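Local coordinates for protein berberine bridge enzyme-like 28 (Arabidopsis thaliana, PDB 5D79) that binds FAD as an oxidoreductase of the berberine bridge enzyme-like family and takes part in the plant's adaptation to salt stress, at residues Gln218-Gly221 and Glu222-Trp226; Ala315-Glu318 and Glu319-Glu323; Ile384-Arg387 and Leu388-Pro391; Tyr158-Gly161 and Lys162-Ser166; Tyr118-Asn122 and Lys123-Val127. One frame throughout, in Å; residues are numbered along the deposited sequence. Where two conformers were deposited one is given.

All five contacts are local, each joining residues a few positions apart in one unbroken piece of chain, and none touches another. Contacts 1, 4 and 5 belong to the PCMH-type FAD-binding region. Contact 5 lies closest to the cofactor, with the Tyr118 side chain about 5 Å from the bound FAD and about 8 Å from that of His111, the known site of covalent FAD attachment, not attached here; in contact 1 the Tyr224 side chain is about 9 Å from FAD. Contacts 2 and 3 end two helices that pack on the seven-stranded antiparallel sheet, their nearest atoms about 12 Å apart. Contacts 2 and 5 are the most widely separated, with centres about 52 Å apart.

Contact 1: Gln218-Gly221 and Glu222-Trp226; sequences QAMG and EDYFW
Glu222 opens the second of two short helices directly after Gly221, which follows the first helix and stands at the N-cap of the next. The Glu222 carboxylate turns away to a salt bridge with Arg217. Asp223, in the conformer given, pairs with Arg506. Tyr224 is where the two helices meet through side chains: its CB lies 3.6 Å from Met220 CG, and the Met220 and Tyr224 side chains cross at about a right angle. Met220 SD stands 4.8 Å from the centroid of the Tyr224 ring, 37° off the ring normal, an oblique Met-aromatic contact. Between the helices Gly221 is the first residue to leave helical geometry, with a positive phi of 95°, at which a CB would be jammed against the carbonyl O of Met220, so glycine suits the turn. Farther out, Tyr224 OH bonds to the backbone O of Phe236. Phe225 closes the first helical turn, its N giving a nearly straight hydrogen bond to Gly221 O (3.0 Å, 165° at the hydrogen), in the carbonyl plane. With Met220 CG set between its backbone N and carbonyl carbon and the chain straight at chi2, SD comes to 3.5 Å from Phe225 N and to the edge of the Phe225 ring. Were Met220 cut back to an alanine, Tyr224 is likely to lose its sulfur neighbour and a gap to open beside Phe225 CB.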
# COMPACT_ATOMS: atom_id res chain seq x y z
N GLN A 218 22.53 8.89 6.52
CA GLN A 218 23.97 9.10 6.52
C GLN A 218 24.71 7.82 6.90
O GLN A 218 25.69 7.45 6.26
CB GLN A 218 24.31 10.24 7.48
CG GLN A 218 25.77 10.69 7.50
CD GLN A 218 26.00 11.79 8.53
OE1 GLN A 218 25.24 11.91 9.51
NE2 GLN A 218 27.03 12.60 8.32
N ALA A 219 24.22 7.13 7.93
CA ALA A 219 24.93 5.96 8.47
C ALA A 219 24.66 4.70 7.67
O ALA A 219 25.52 3.83 7.59
CB ALA A 219 24.55 5.73 9.93
N MET A 220 23.48 4.60 7.07
CA MET A 220 23.09 3.39 6.35
C MET A 220 23.65 3.33 4.93
O MET A 220 23.86 2.25 4.40
CB MET A 220 21.57 3.27 6.31
CG MET A 220 20.92 4.12 5.23
SD MET A 220 19.15 3.92 5.23
CE MET A 220 18.72 4.73 6.77
N GLY A 221 23.90 4.48 4.32
CA GLY A 221 24.39 4.51 2.95
C GLY A 221 23.28 4.67 1.92
O GLY A 221 22.12 4.38 2.21
N GLU A 222 23.64 5.12 0.72
CA GLU A 222 22.65 5.45 -0.31
C GLU A 222 21.94 4.21 -0.84
O GLU A 222 20.76 4.28 -1.15
CB GLU A 222 23.29 6.22 -1.46
CG GLU A 222 23.62 7.67 -1.12
CD GLU A 222 22.39 8.46 -0.70
OE1 GLU A 222 21.54 8.73 -1.57
OE2 GLU A 222 22.27 8.81 0.50
N ASP A 223 22.66 3.10 -0.94
CA ASP A 223 22.08 1.83 -1.40
C ASP A 223 20.99 1.38 -0.43
O ASP A 223 19.89 0.98 -0.84
CB ASP A 223 23.17 0.75 -1.53
CG ASP A 223 23.63 0.53 -2.97
OD1 ASP A 223 22.96 1.03 -3.90
OD2 ASP A 223 24.66 -0.16 -3.17
N TYR A 224 21.29 1.43 0.86
CA TYR A 224 20.33 1.05 1.87
C TYR A 224 19.12 1.99 1.81
O TYR A 224 17.97 1.54 1.78
CB TYR A 224 20.99 1.08 3.26
CG TYR A 224 20.44 0.10 4.29
CD1 TYR A 224 19.09 -0.30 4.28
CD2 TYR A 224 21.27 -0.41 5.28
CE1 TYR A 224 18.61 -1.19 5.24
CE2 TYR A 224 20.80 -1.28 6.24
CZ TYR A 224 19.47 -1.67 6.22
OH TYR A 224 19.05 -2.55 7.19
N PHE A 225 19.41 3.30 1.77
CA PHE A 225 18.37 4.33 1.72
C PHE A 225 17.46 4.19 0.50
O PHE A 225 16.28 4.55 0.52
CB PHE A 225 19.00 5.73 1.73
CG PHE A 225 17.99 6.84 1.88
CD1 PHE A 225 17.30 7.01 3.08
CD2 PHE A 225 17.72 7.69 0.83
CE1 PHE A 225 16.36 8.01 3.21
CE2 PHE A 225 16.78 8.70 0.96
CZ PHE A 225 16.10 8.86 2.15
N TRP A 226 18.01 3.65 -0.56
CA TRP A 226 17.26 3.47 -1.79
C TRP A 226 16.32 2.27 -1.62
O TRP A 226 15.12 2.38 -1.87
CB TRP A 226 18.25 3.29 -2.95
CG TRP A 226 17.67 2.94 -4.28
CD1 TRP A 226 17.26 3.80 -5.25
CD2 TRP A 226 17.49 1.62 -4.81
NE1 TRP A 226 16.80 3.10 -6.34
CE2 TRP A 226 16.94 1.76 -6.10
CE3 TRP A 226 17.72 0.33 -4.32
CZ2 TRP A 226 16.62 0.66 -6.90
CZ3 TRP A 226 17.41 -0.75 -5.11
CH2 TRP A 226 16.86 -0.59 -6.38

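Contact 2: Ala315-Glu318 and Glu319-Glu323; sequences ALME and EKFPE
Leu316 O and Lys320 N make a sound link in this last turn of helix 310-320, a bond of 3.1 Å and 150° at the hydrogen, with the donor tilted 22° from the carbonyl plane. One residue earlier, Glu319 N reaches back to Ala315 O at 3.5 Å, a weak bond. One residue later, Phe321 N bonds to Met317 O, although the position of that oxygen is less certain. The pattern then stops: Pro322 has no N-H to offer, so Glu318 O gets carbon contact instead, with Pro322 CB at 3.3 Å. Proline fits here, just beyond the helix, where its missing N-H ends the series and its ring packs on that oxygen.

The side chains follow the same division. Leu316 CD1 meets the aliphatic part of Lys320 at CG, 4.2 Å away, while the lysine amine leads off. Met317 and Phe321 lie side by side and point the same way; a bend at chi2 (-91°) turns the thioether so that SD comes within 4.1 Å of Phe321 CB. Phe321 packs on Ile269 and Trp273 of helix 263-276. From the same helix Lys272 NZ forms a salt bridge with Glu323 and a weak hydrogen bond to Lys320 O. The chemistry implies a helix that ends as its amide donors run out, with its buried side anchored by apolar groups and its acidic residues Glu318 and Glu319 kept at the exposed surface.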
# COMPACT_ATOMS: atom_id res chain seq x y z
N ALA A 315 -12.79 24.36 -17.25
CA ALA A 315 -12.28 24.77 -18.54
C ALA A 315 -11.30 23.74 -19.05
O ALA A 315 -11.22 23.48 -20.26
CB ALA A 315 -11.61 26.13 -18.43
N LEU A 316 -10.55 23.14 -18.13
CA LEU A 316 -9.59 22.12 -18.49
C LEU A 316 -10.30 20.84 -18.93
O LEU A 316 -9.85 20.15 -19.84
CB LEU A 316 -8.64 21.83 -17.32
CG LEU A 316 -7.51 20.83 -17.55
CD1 LEU A 316 -6.58 21.27 -18.66
CD2 LEU A 316 -6.72 20.64 -16.27
N MET A 317 -11.45 20.55 -18.33
CA MET A 317 -12.11 19.28 -18.59
C MET A 317 -12.98 19.30 -19.84
O MET A 317 -13.28 18.24 -20.39
CB MET A 317 -12.95 18.86 -17.38
CG MET A 317 -12.15 18.20 -16.26
SD MET A 317 -12.03 16.41 -16.39
CE MET A 317 -13.75 15.96 -16.33
N GLU A 318 -13.41 20.47 -20.29
CA GLU A 318 -14.18 20.56 -21.53
C GLU A 318 -13.21 20.48 -22.72
O GLU A 318 -13.57 20.06 -23.82
CB GLU A 318 -15.00 21.86 -21.58
CG GLU A 318 -16.14 21.92 -20.56
CD GLU A 318 -16.26 23.29 -19.90
OE1 GLU A 318 -15.45 24.18 -20.24
OE2 GLU A 318 -17.15 23.46 -19.03
N GLU A 319 -11.98 20.89 -22.44
CA GLU A 319 -10.87 20.87 -23.39
C GLU A 319 -10.31 19.46 -23.62
O GLU A 319 -10.14 19.03 -24.76
CB GLU A 319 -9.76 21.80 -22.89
CG GLU A 319 -8.40 21.60 -23.53
CD GLU A 319 -8.27 22.30 -24.86
OE1 GLU A 319 -9.26 22.90 -25.32
OE2 GLU A 319 -7.15 22.25 -25.44
N LYS A 320 -10.04 18.74 -22.54
CA LYS A 320 -9.35 17.45 -22.63
C LYS A 320 -10.28 16.23 -22.49
O LYS A 320 -9.95 15.13 -22.97
CB LYS A 320 -8.25 17.38 -21.56
CG LYS A 320 -7.14 18.43 -21.69
CD LYS A 320 -6.35 18.28 -22.99
CE LYS A 320 -4.87 18.63 -22.79
NZ LYS A 320 -4.10 17.63 -21.97
N PHE A 321 -11.43 16.40 -21.85
CA PHE A 321 -12.31 15.28 -21.52
C PHE A 321 -13.79 15.70 -21.54
O PHE A 321 -14.49 15.54 -20.55
CB PHE A 321 -11.93 14.73 -20.13
CG PHE A 321 -12.36 13.30 -19.86
CD1 PHE A 321 -13.09 12.58 -20.79
CD2 PHE A 321 -12.03 12.69 -18.66
CE1 PHE A 321 -13.47 11.28 -20.54
CE2 PHE A 321 -12.41 11.39 -18.40
CZ PHE A 321 -13.13 10.68 -19.34
N PRO A 322 -14.26 16.26 -22.66
CA PRO A 322 -15.63 16.76 -22.63
C PRO A 322 -16.66 15.64 -22.64
O PRO A 322 -17.83 15.89 -22.41
CB PRO A 322 -15.73 17.60 -23.91
CG PRO A 322 -14.77 16.99 -24.83
CD PRO A 322 -13.63 16.49 -23.98
N GLU A 323 -16.22 14.41 -22.89
CA GLU A 323 -17.13 13.27 -22.92
C GLU A 323 -17.64 12.92 -21.52
O GLU A 323 -18.69 12.29 -21.38
CB GLU A 323 -16.43 12.05 -23.54
CG GLU A 323 -16.12 12.19 -25.03
CD GLU A 323 -14.87 13.03 -25.29
OE1 GLU A 323 -14.05 13.14 -24.37
OE2 GLU A 323 -14.74 13.58 -26.41

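Contact 3: Ile384-Arg387 and Leu388-Pro391; sequences IWRR and LEAP
Glu389 OE2 approaches the edge of the Trp385 indole in the plane of the ring, 3.6 Å from CD1, with the carboxylate plane turned 78° from the ring. The carboxylate thus faces the hydrogen-bearing rim of the indole, the electropositive part of an aromatic ring. An extended chain beyond CG (chi2 -179°) carries the acid that far, and on the way Glu389 CG lies 3.3 Å from Arg386 O.

The backbone sets these groups in place as the helix tightens at its end. Glu389 N bonds to Arg386 O at 3.1 Å and Ala390 N to Arg387 O at 3.2 Å. Both are three-residue steps, with each donor some 60° above the carbonyl plane. Leu388 N is shared weakly between Ile384 O and Trp385 O. The small Ala390 suits its place, its methyl packing against Trp450. Arg386 and Arg387 both turn back to Glu383 in salt bridges, and Arg387 NH2 also bonds to Ser453.

Trp385 and Leu388 press on Val298 of strand 298-306, Ile384 and Leu388 on Ile398 of strand 396-402, and helix 441-458 adds Trp450, Val454 and Phe457.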
# COMPACT_ATOMS: atom_id res chain seq x y z
N ILE A 384 -15.07 -6.83 -18.58
CA ILE A 384 -14.76 -6.68 -17.17
C ILE A 384 -15.94 -6.00 -16.47
O ILE A 384 -16.18 -6.24 -15.29
CB ILE A 384 -13.42 -5.92 -16.94
CG1 ILE A 384 -13.47 -4.49 -17.47
CG2 ILE A 384 -12.25 -6.68 -17.59
CD1 ILE A 384 -12.22 -3.70 -17.13
N TRP A 385 -16.69 -5.19 -17.22
CA TRP A 385 -17.98 -4.68 -16.74
C TRP A 385 -18.94 -5.84 -16.49
O TRP A 385 -19.61 -5.91 -15.45
CB TRP A 385 -18.58 -3.69 -17.75
CG TRP A 385 -19.90 -3.11 -17.33
CD1 TRP A 385 -21.10 -3.77 -17.20
CD2 TRP A 385 -20.17 -1.75 -17.01
NE1 TRP A 385 -22.08 -2.90 -16.81
CE2 TRP A 385 -21.54 -1.65 -16.69
CE3 TRP A 385 -19.38 -0.59 -16.97
CZ2 TRP A 385 -22.13 -0.45 -16.32
CZ3 TRP A 385 -19.98 0.60 -16.62
CH2 TRP A 385 -21.34 0.66 -16.30
N ARG A 386 -19.01 -6.75 -17.45
CA ARG A 386 -19.89 -7.91 -17.36
C ARG A 386 -19.57 -8.75 -16.12
O ARG A 386 -20.47 -9.23 -15.44
CB ARG A 386 -19.78 -8.77 -18.62
CG ARG A 386 -20.70 -9.97 -18.60
CD ARG A 386 -20.34 -10.94 -19.70
NE ARG A 386 -19.16 -11.72 -19.37
CZ ARG A 386 -19.15 -12.72 -18.50
NH1 ARG A 386 -20.26 -13.06 -17.86
NH2 ARG A 386 -18.03 -13.39 -18.26
N ARG A 387 -18.30 -8.93 -15.82
CA ARG A 387 -17.94 -9.81 -14.71
C ARG A 387 -18.34 -9.22 -13.35
O ARG A 387 -18.54 -9.95 -12.39
CB ARG A 387 -16.44 -10.14 -14.78
CG ARG A 387 -16.09 -11.21 -15.83
CD ARG A 387 -14.65 -11.11 -16.28
NE ARG A 387 -14.27 -12.11 -17.29
CZ ARG A 387 -13.67 -13.25 -16.99
NH1 ARG A 387 -13.36 -14.11 -17.95
NH2 ARG A 387 -13.39 -13.54 -15.73
N LEU A 388 -18.48 -7.91 -13.27
CA LEU A 388 -18.90 -7.27 -12.03
C LEU A 388 -20.39 -7.48 -11.73
O LEU A 388 -20.85 -7.28 -10.61
CB LEU A 388 -18.57 -5.78 -12.06
CG LEU A 388 -17.12 -5.42 -11.72
CD1 LEU A 388 -16.77 -4.08 -12.30
CD2 LEU A 388 -16.91 -5.41 -10.22
N GLU A 389 -21.15 -7.89 -12.75
CA GLU A 389 -22.55 -8.24 -12.55
C GLU A 389 -22.70 -9.58 -11.80
O GLU A 389 -23.81 -9.95 -11.41
CB GLU A 389 -23.27 -8.30 -13.89
CG GLU A 389 -22.99 -7.12 -14.80
CD GLU A 389 -23.73 -7.20 -16.12
OE1 GLU A 389 -24.26 -8.29 -16.45
OE2 GLU A 389 -23.79 -6.18 -16.84
N ALA A 390 -21.59 -10.29 -11.63
CA ALA A 390 -21.57 -11.58 -10.93
C ALA A 390 -22.03 -11.42 -9.48
O ALA A 390 -21.74 -10.41 -8.85
CB ALA A 390 -20.18 -12.20 -10.98
N PRO A 391 -22.75 -12.43 -8.95
CA PRO A 391 -23.30 -12.32 -7.60
C PRO A 391 -22.19 -12.12 -6.58
O PRO A 391 -22.33 -11.30 -5.67
CB PRO A 391 -24.01 -13.66 -7.39
CG PRO A 391 -24.21 -14.23 -8.75
CD PRO A 391 -23.05 -13.74 -9.56

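Contact 4: Tyr158-Gly161 and Lys162-Ser166; sequences YEIG and KTTKS
Tyr158 CG lies opposite the backbone N (chi1 -176°), and Lys162 CG stands anti to its own carbonyl carbon (chi1 -70°), which brings that methylene over the ring; bends at chi2 and chi3 then lead the rest of the lysine chain alongside the tyrosine, pointing the same way. Lys162 CG comes over one face of the phenol, 3.6 Å from the ring centroid and displaced toward the rim, in a CH-pi contact. The lysine chain runs on past the ring, with CE 3.5 Å from Tyr158 OH. A long aliphatic chain with a charged end suits this partly exposed place: its methylenes cover the ring while the amine stays at the surface. Lys162 N bonds to Tyr158 O, the ordinary four-residue helix step.

This is the C-terminal end of helix 153-163, and side chains take over as acceptors outlast the backbone donors. Thr163 OG1 donates a hydrogen bond to Glu159 O at 2.6 Å, nearly along the C=O axis, a bond open to threonine because its hydroxyl sits beside its own backbone N. Ile160 O is gripped by two amides: Thr164 N comes almost straight at 3.0 Å, whereas Thr163 N, at 2.9 Å, lies 52° above the carbonyl plane. Gly161 O, in the last turn, receives Lys165 NZ at 2.7 Å, which is likely to suit the partial negative charge of a helix C-terminus. In the chain that follows, Thr164 OG1 accepts from Ser166 N, forming an ST turn. Thr163 and Thr164 touch Val140, and on the inner side Ile160 packs against Leu138 of strand 136-139 and against Phe169.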
# COMPACT_ATOMS: atom_id res chain seq x y z
N TYR A 158 -3.74 13.90 9.62
CA TYR A 158 -4.40 14.68 10.65
C TYR A 158 -3.46 15.72 11.23
O TYR A 158 -3.84 16.85 11.48
CB TYR A 158 -4.93 13.77 11.75
CG TYR A 158 -5.70 14.48 12.82
CD1 TYR A 158 -6.97 15.01 12.56
CD2 TYR A 158 -5.18 14.63 14.11
CE1 TYR A 158 -7.69 15.65 13.55
CE2 TYR A 158 -5.90 15.27 15.10
CZ TYR A 158 -7.15 15.78 14.82
OH TYR A 158 -7.85 16.42 15.82
N GLU A 159 -2.21 15.31 11.44
CA GLU A 159 -1.22 16.17 12.06
C GLU A 159 -0.91 17.37 11.14
O GLU A 159 -0.93 18.52 11.57
CB GLU A 159 0.03 15.35 12.40
CG GLU A 159 1.10 16.05 13.21
CD GLU A 159 0.62 16.62 14.54
OE1 GLU A 159 -0.26 16.01 15.21
OE2 GLU A 159 1.15 17.69 14.90
N ILE A 160 -0.67 17.06 9.87
CA ILE A 160 -0.53 18.08 8.83
C ILE A 160 -1.77 18.97 8.71
O ILE A 160 -1.69 20.18 8.91
CB ILE A 160 -0.28 17.43 7.48
CG1 ILE A 160 0.97 16.56 7.53
CG2 ILE A 160 -0.17 18.50 6.41
CD1 ILE A 160 1.17 15.70 6.29
N GLY A 161 -2.91 18.37 8.39
CA GLY A 161 -4.10 19.12 8.06
C GLY A 161 -4.64 20.02 9.14
O GLY A 161 -5.19 21.08 8.85
N LYS A 162 -4.49 19.61 10.40
CA LYS A 162 -4.92 20.41 11.56
C LYS A 162 -3.99 21.60 11.83
O LYS A 162 -4.39 22.55 12.50
CB LYS A 162 -4.99 19.54 12.81
CG LYS A 162 -6.11 18.54 12.81
CD LYS A 162 -7.39 19.19 13.25
CE LYS A 162 -7.29 19.67 14.70
NZ LYS A 162 -8.56 20.29 15.15
N THR A 163 -2.77 21.53 11.30
CA THR A 163 -1.71 22.52 11.54
C THR A 163 -1.62 23.58 10.44
O THR A 163 -1.45 24.76 10.72
CB THR A 163 -0.32 21.86 11.65
OG1 THR A 163 -0.36 20.79 12.61
CG2 THR A 163 0.73 22.88 12.07
N THR A 164 -1.70 23.13 9.19
CA THR A 164 -1.62 24.03 8.05
C THR A 164 -2.50 23.54 6.93
O THR A 164 -2.65 22.34 6.76
CB THR A 164 -0.20 24.18 7.52
OG1 THR A 164 -0.21 25.08 6.40
CG2 THR A 164 0.36 22.83 7.07
N LYS A 165 -3.07 24.47 6.17
CA LYS A 165 -3.89 24.12 5.03
C LYS A 165 -3.11 24.18 3.70
O LYS A 165 -3.64 23.82 2.64
CB LYS A 165 -5.11 25.04 4.97
CG LYS A 165 -5.89 25.11 6.27
CD LYS A 165 -6.49 23.74 6.63
CE LYS A 165 -7.23 23.80 7.96
NZ LYS A 165 -7.54 22.45 8.49
N SER A 166 -1.87 24.63 3.74
CA SER A 166 -1.10 24.82 2.52
C SER A 166 -0.01 23.75 2.31
O SER A 166 0.82 23.88 1.41
CB SER A 166 -0.47 26.22 2.51
OG SER A 166 0.44 26.40 3.59

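Contact 5: Tyr118-Asn122 and Lys123-Val127; sequences YIAYN and KPFAV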
# COMPACT_ATOMS: atom_id res chain seq x y z
N TYR A 118 2.02 -10.50 10.19
CA TYR A 118 1.65 -11.21 11.41
C TYR A 118 1.46 -12.70 11.13
O TYR A 118 1.00 -13.43 11.99
CB TYR A 118 0.37 -10.62 12.02
CG TYR A 118 -0.78 -10.53 11.06
CD1 TYR A 118 -0.92 -9.44 10.21
CD2 TYR A 118 -1.73 -11.55 10.98
CE1 TYR A 118 -1.97 -9.36 9.31
CE2 TYR A 118 -2.78 -11.49 10.08
CZ TYR A 118 -2.90 -10.38 9.25
OH TYR A 118 -3.94 -10.30 8.35
N ILE A 119 1.82 -13.14 9.93
CA ILE A 119 1.85 -14.56 9.60
C ILE A 119 3.17 -14.97 8.96
O ILE A 119 3.62 -14.35 8.00
CB ILE A 119 0.75 -14.97 8.60
CG1 ILE A 119 -0.62 -14.45 9.03
CG2 ILE A 119 0.74 -16.50 8.41
CD1 ILE A 119 -1.69 -14.74 8.00
N ALA A 120 3.78 -16.01 9.50
CA ALA A 120 4.87 -16.71 8.83
C ALA A 120 4.44 -18.15 8.62
O ALA A 120 3.81 -18.75 9.49
CB ALA A 120 6.16 -16.64 9.65
N TYR A 121 4.77 -18.71 7.46
CA TYR A 121 4.35 -20.08 7.17
C TYR A 121 5.48 -21.10 7.36
O TYR A 121 6.63 -20.82 7.05
CB TYR A 121 3.79 -20.16 5.75
CG TYR A 121 2.47 -19.42 5.59
CD1 TYR A 121 1.29 -19.96 6.08
CD2 TYR A 121 2.41 -18.19 4.95
CE1 TYR A 121 0.09 -19.30 5.94
CE2 TYR A 121 1.21 -17.52 4.81
CZ TYR A 121 0.05 -18.08 5.30
OH TYR A 121 -1.16 -17.42 5.17
N ASN A 122 5.13 -22.26 7.91
CA ASN A 122 6.03 -23.42 8.02
C ASN A 122 7.25 -23.25 8.94
O ASN A 122 8.15 -24.09 8.93
CB ASN A 122 6.51 -23.85 6.63
CG ASN A 122 5.56 -24.83 5.97
OD1 ASN A 122 4.68 -24.45 5.19
ND2 ASN A 122 5.74 -26.12 6.27
N LYS A 123 7.28 -22.17 9.72
CA LYS A 123 8.31 -21.99 10.74
C LYS A 123 7.86 -21.00 11.82
O LYS A 123 7.37 -19.92 11.51
CB LYS A 123 9.64 -21.53 10.11
CG LYS A 123 9.57 -20.25 9.25
CD LYS A 123 10.93 -19.96 8.62
CE LYS A 123 10.95 -18.64 7.85
NZ LYS A 123 12.33 -18.30 7.34
N PRO A 124 8.00 -21.39 13.09
CA PRO A 124 7.59 -20.57 14.24
C PRO A 124 8.21 -19.17 14.25
O PRO A 124 9.37 -19.00 13.86
CB PRO A 124 8.08 -21.39 15.44
CG PRO A 124 8.13 -22.80 14.94
CD PRO A 124 8.56 -22.69 13.51
N PHE A 125 7.44 -18.18 14.68
CA PHE A 125 7.88 -16.79 14.59
C PHE A 125 7.36 -15.94 15.73
O PHE A 125 6.53 -16.38 16.52
CB PHE A 125 7.43 -16.19 13.25
CG PHE A 125 5.95 -15.94 13.16
CD1 PHE A 125 5.06 -16.98 12.93
CD2 PHE A 125 5.43 -14.65 13.31
CE1 PHE A 125 3.69 -16.75 12.85
CE2 PHE A 125 4.07 -14.42 13.22
CZ PHE A 125 3.20 -15.47 12.99
N ALA A 126 7.87 -14.72 15.81
CA ALA A 126 7.36 -13.73 16.74
C ALA A 126 7.00 -12.48 15.94
O ALA A 126 7.38 -12.36 14.77
CB ALA A 126 8.39 -13.43 17.80
N VAL A 127 6.27 -11.55 16.57
CA VAL A 127 5.84 -10.32 15.90
C VAL A 127 6.36 -9.08 16.61
O VAL A 127 6.20 -8.92 17.80
CB VAL A 127 4.28 -10.23 15.83
CG1 VAL A 127 3.85 -8.83 15.42
CG2 VAL A 127 3.72 -11.26 14.88
O HOH W 1 4.62 -20.99 11.38
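Ala120 CB sits over one face of the Phe125 ring, 3.9 Å from its centroid and 30° off the normal, a CH-pi contact that forms the dense part of this hairpin-like turn. The same face is overlaid by backbone: Ala120 N stands 3.4 Å above the ring plane, offset toward the rim. Tyr118 O meets the ring differently, lying at the edge near the plane, 3.2 Å from Phe125 CZ, where the ring hydrogens face a carbonyl oxygen. Phe125 CG takes the position between its backbone N and carbonyl carbon (chi1 71°), which swings the ring across to the opposing piece of chain. With the ring so close to the 118-120 backbone, the small methyl of alanine suits position 120. Next along, Val127 CG2 touches Tyr118 CA at 4.0 Å. Replacing Phe125 by an alanine is likely to open a gap against the 118-120 backbone and strip the Ala120 methyl of its aromatic face.

The turn itself is looser. Asn122 is exposed and poorly ordered, with a positive phi (65°) that asparagine tolerates well. The extended Lys123 chain lies along Cys521 and His103. Here a water bridges the two arms, donating to Ala120 O at 3.0 Å and, weakly, to Lys123 O.

The chain from Phe125 on enters the strand that runs between 80-82 and 103-107, and the Tyr118 side chain lies near the bound FAD; the arrangement thus belongs to the flavin-binding PCMH-type fold, as the loop leading from the cofactor into a central strand of its small sheet.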